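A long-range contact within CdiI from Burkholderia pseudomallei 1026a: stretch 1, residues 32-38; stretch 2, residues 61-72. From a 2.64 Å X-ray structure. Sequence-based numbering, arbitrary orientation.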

# COMPACT_ATOMS: atom_id res chain seq x y z
N GLU B 32 3.53 10.97 13.64
CA GLU B 32 4.84 11.54 13.30
C GLU B 32 5.85 10.40 13.17
O GLU B 32 6.53 10.06 14.15
CB GLU B 32 5.28 12.56 14.34
N GLY B 33 5.94 9.79 11.98
CA GLY B 33 6.92 8.72 11.75
C GLY B 33 6.48 7.26 11.65
O GLY B 33 6.79 6.58 10.66
N LYS B 34 5.78 6.76 12.68
CA LYS B 34 5.27 5.37 12.67
C LYS B 34 4.27 5.11 11.53
O LYS B 34 4.35 4.11 10.82
CB LYS B 34 4.67 5.01 14.05
N PHE B 35 3.32 6.03 11.37
CA PHE B 35 2.43 6.05 10.21
C PHE B 35 2.50 7.40 9.50
O PHE B 35 2.58 8.44 10.15
CB PHE B 35 1.00 5.77 10.65
CG PHE B 35 0.80 4.39 11.21
CD1 PHE B 35 0.26 3.39 10.43
CD2 PHE B 35 1.16 4.10 12.52
CE1 PHE B 35 0.06 2.12 10.93
CE2 PHE B 35 0.97 2.83 13.04
CZ PHE B 35 0.42 1.84 12.25
N LEU B 36 2.48 7.39 8.18
CA LEU B 36 2.46 8.65 7.45
C LEU B 36 1.11 8.85 6.77
O LEU B 36 0.64 7.99 6.03
CB LEU B 36 3.61 8.75 6.44
CG LEU B 36 5.01 8.56 7.04
CD1 LEU B 36 6.09 8.75 5.98
CD2 LEU B 36 5.26 9.49 8.23
N ILE B 37 0.49 10.00 7.05
CA ILE B 37 -0.80 10.32 6.44
C ILE B 37 -0.61 11.23 5.22
O ILE B 37 -0.15 12.38 5.35
CB ILE B 37 -1.78 10.99 7.45
CG1 ILE B 37 -1.93 10.13 8.71
CG2 ILE B 37 -3.13 11.25 6.79
CD1 ILE B 37 -3.01 10.60 9.72
N SER B 38 -0.98 10.71 4.05
CA SER B 38 -0.93 11.51 2.83
C SER B 38 -1.87 12.73 2.91
O SER B 38 -2.77 12.79 3.76
CB SER B 38 -1.29 10.67 1.61
OG SER B 38 -2.68 10.72 1.36
N PHE B 61 -10.48 11.11 -0.48
CA PHE B 61 -9.69 9.91 -0.27
C PHE B 61 -8.32 10.33 0.29
O PHE B 61 -7.78 11.38 -0.07
CB PHE B 61 -9.48 9.19 -1.59
CG PHE B 61 -8.42 8.15 -1.54
CD1 PHE B 61 -8.73 6.83 -1.30
CD2 PHE B 61 -7.08 8.50 -1.71
CE1 PHE B 61 -7.73 5.87 -1.23
CE2 PHE B 61 -6.08 7.54 -1.64
CZ PHE B 61 -6.39 6.23 -1.41
N PHE B 62 -7.77 9.53 1.17
CA PHE B 62 -6.39 9.76 1.55
C PHE B 62 -5.75 8.44 1.95
O PHE B 62 -6.45 7.43 2.16
CB PHE B 62 -6.28 10.79 2.67
CG PHE B 62 -6.79 10.29 3.97
CD1 PHE B 62 -6.00 9.47 4.78
CD2 PHE B 62 -8.08 10.59 4.39
CE1 PHE B 62 -6.47 8.96 5.98
CE2 PHE B 62 -8.56 10.08 5.60
CZ PHE B 62 -7.75 9.26 6.40
N LEU B 63 -4.43 8.44 2.06
CA LEU B 63 -3.70 7.22 2.31
C LEU B 63 -2.97 7.30 3.65
O LEU B 63 -2.53 8.38 4.06
CB LEU B 63 -2.73 6.99 1.17
CG LEU B 63 -2.26 5.57 0.86
CD1 LEU B 63 -3.46 4.71 0.50
CD2 LEU B 63 -1.23 5.57 -0.29
N VAL B 64 -2.89 6.16 4.34
CA VAL B 64 -2.09 6.04 5.55
C VAL B 64 -1.06 4.91 5.36
O VAL B 64 -1.42 3.75 5.23
CB VAL B 64 -2.95 5.74 6.81
CG1 VAL B 64 -2.10 5.71 8.08
CG2 VAL B 64 -4.01 6.78 6.97
N SER B 65 0.21 5.27 5.33
CA SER B 65 1.27 4.29 5.12
C SER B 65 1.89 3.83 6.41
O SER B 65 2.08 4.63 7.33
CB SER B 65 2.35 4.88 4.23
OG SER B 65 1.86 5.02 2.90
N LEU B 66 2.18 2.54 6.47
CA LEU B 66 2.89 1.97 7.60
C LEU B 66 4.38 2.25 7.36
O LEU B 66 5.04 1.63 6.50
CB LEU B 66 2.61 0.46 7.72
CG LEU B 66 3.37 -0.32 8.80
CD1 LEU B 66 2.90 0.06 10.21
CD2 LEU B 66 3.31 -1.85 8.57
N ASN B 67 4.90 3.21 8.11
CA ASN B 67 6.28 3.64 7.92
C ASN B 67 7.27 2.91 8.81
O ASN B 67 8.42 2.75 8.46
CB ASN B 67 6.40 5.14 8.12
CG ASN B 67 7.59 5.70 7.41
OD1 ASN B 67 7.86 5.36 6.26
ND2 ASN B 67 8.33 6.56 8.10
N ASP B 68 6.81 2.50 9.99
CA ASP B 68 7.62 1.70 10.88
C ASP B 68 7.04 0.29 10.93
O ASP B 68 5.96 0.08 11.48
CB ASP B 68 7.66 2.32 12.29
CG ASP B 68 8.30 1.39 13.32
OD1 ASP B 68 9.24 0.63 12.97
OD2 ASP B 68 7.84 1.40 14.48
N LYS B 69 7.77 -0.67 10.35
CA LYS B 69 7.31 -2.05 10.27
C LYS B 69 7.00 -2.64 11.65
O LYS B 69 6.07 -3.41 11.80
CB LYS B 69 8.32 -2.93 9.53
CG LYS B 69 8.49 -2.59 8.05
CD LYS B 69 7.27 -3.00 7.24
CE LYS B 69 7.55 -2.91 5.75
NZ LYS B 69 9.02 -3.19 5.45
N ASN B 70 7.78 -2.26 12.66
CA ASN B 70 7.56 -2.70 14.04
C ASN B 70 6.24 -2.27 14.64
O ASN B 70 5.95 -2.64 15.77
CB ASN B 70 8.67 -2.19 14.95
CG ASN B 70 9.96 -2.93 14.78
OD1 ASN B 70 9.97 -4.09 14.34
ND2 ASN B 70 11.07 -2.28 15.11
N SER B 71 5.47 -1.47 13.92
CA SER B 71 4.20 -0.96 14.43
C SER B 71 3.05 -1.53 13.61
O SER B 71 1.92 -1.03 13.67
CB SER B 71 4.16 0.57 14.40
OG SER B 71 5.17 1.13 15.23
N ALA B 72 3.34 -2.59 12.87
CA ALA B 72 2.36 -3.24 12.00
C ALA B 72 1.18 -3.76 12.78
O ALA B 72 0.12 -4.03 12.23
CB ALA B 72 3.01 -4.39 11.22

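How do the two backbones lie against each other? They run antiparallel as neighbouring strands, 163° between their N-to-C directions and 4.6 Å apart at the closest approach of their axes. Phe35 stands across from Leu66, Leu36 from Ser65 and Ile37 from Val64. The central pair is the hydrogen-bonded one: Leu36 N donates to Ser65 O at 2.9 Å, and Ser65 N returns the bond to Leu36 O at 2.8 Å. The pairs before and after it are of the non-hydrogen-bonded kind, in which alpha carbons come close to carbonyls instead. Phe35 CA lies 3.2 Å from Ser65 O, and Val64 CA lies 3.4 Å from Leu36 O, so each of these oxygens receives a C-H contact as well as its N-H bond.

What holds the pairing at its two ends? Beyond Ile37, Ser38 N donates to Leu63 O at 2.8 Å, as regular antiparallel pairing would have it. The return bond is different, because Leu63 N reaches the side chain, with Leu63 N to Ser38 OG at 3.0 Å; the hydroxyl takes the part a backbone carbonyl would otherwise play. At the other end Lys34 O accepts two amide hydrogens, from Asn67 N at 2.9 Å and from Asp68 N at 3.1 Å. One carbonyl thus gathers two successive amides where stretch 2 leaves its strand.

How does Asn67 extend this end of the contact? Its CA-to-CB bond points toward stretch 1, and its amide group donates from Asn67 ND2 to Gly33 O at 3.0 Å. Backbone and side chain of one residue therefore bind successive carbonyls, those of Lys34 and Gly33. Gly33 adopts a positive phi of 107°, and at its backbone angles a beta carbon would be jammed against the preceding carbonyl oxygen, which by itself calls for glycine. Leu36 leans along the same region, its Leu36 CD1 coming within 3.7 Å of Asn67 CG, an apolar methyl against the carbon of the amide.

Which apolar side chains meet beside the backbone ladder? Phe35, Ile37, Val64 and Leu66 share one face of the sheet, while Leu36 and Ser65 occupy the other. On the first face, Phe35 CE1 lies 3.6 Å from Leu66 CD1 and Phe35 CB lies 4.0 Å from Val64 CG1, so the phenylalanine touches both its cross-strand partner and the residue two places before it. Ile37 packs more loosely against Val64, with Ile37 CG1 4.3 Å from Val64 CG2, and meets Phe62 at 3.9 Å between Ile37 CG2 and Phe62 CD1. These buried, nonpolar contacts exclude water alongside the polar backbone pairing.

How does the turn after the strand join in? Asp68 organises it: Ser71 OG donates to Asp68 OD2 at 2.8 Å, and Ser71 N donates to Asp68 O at 2.9 Å. The fold brings Ser71 O within 3.5 Å of Phe35 CZ, so the ring spans from the strand to this turn.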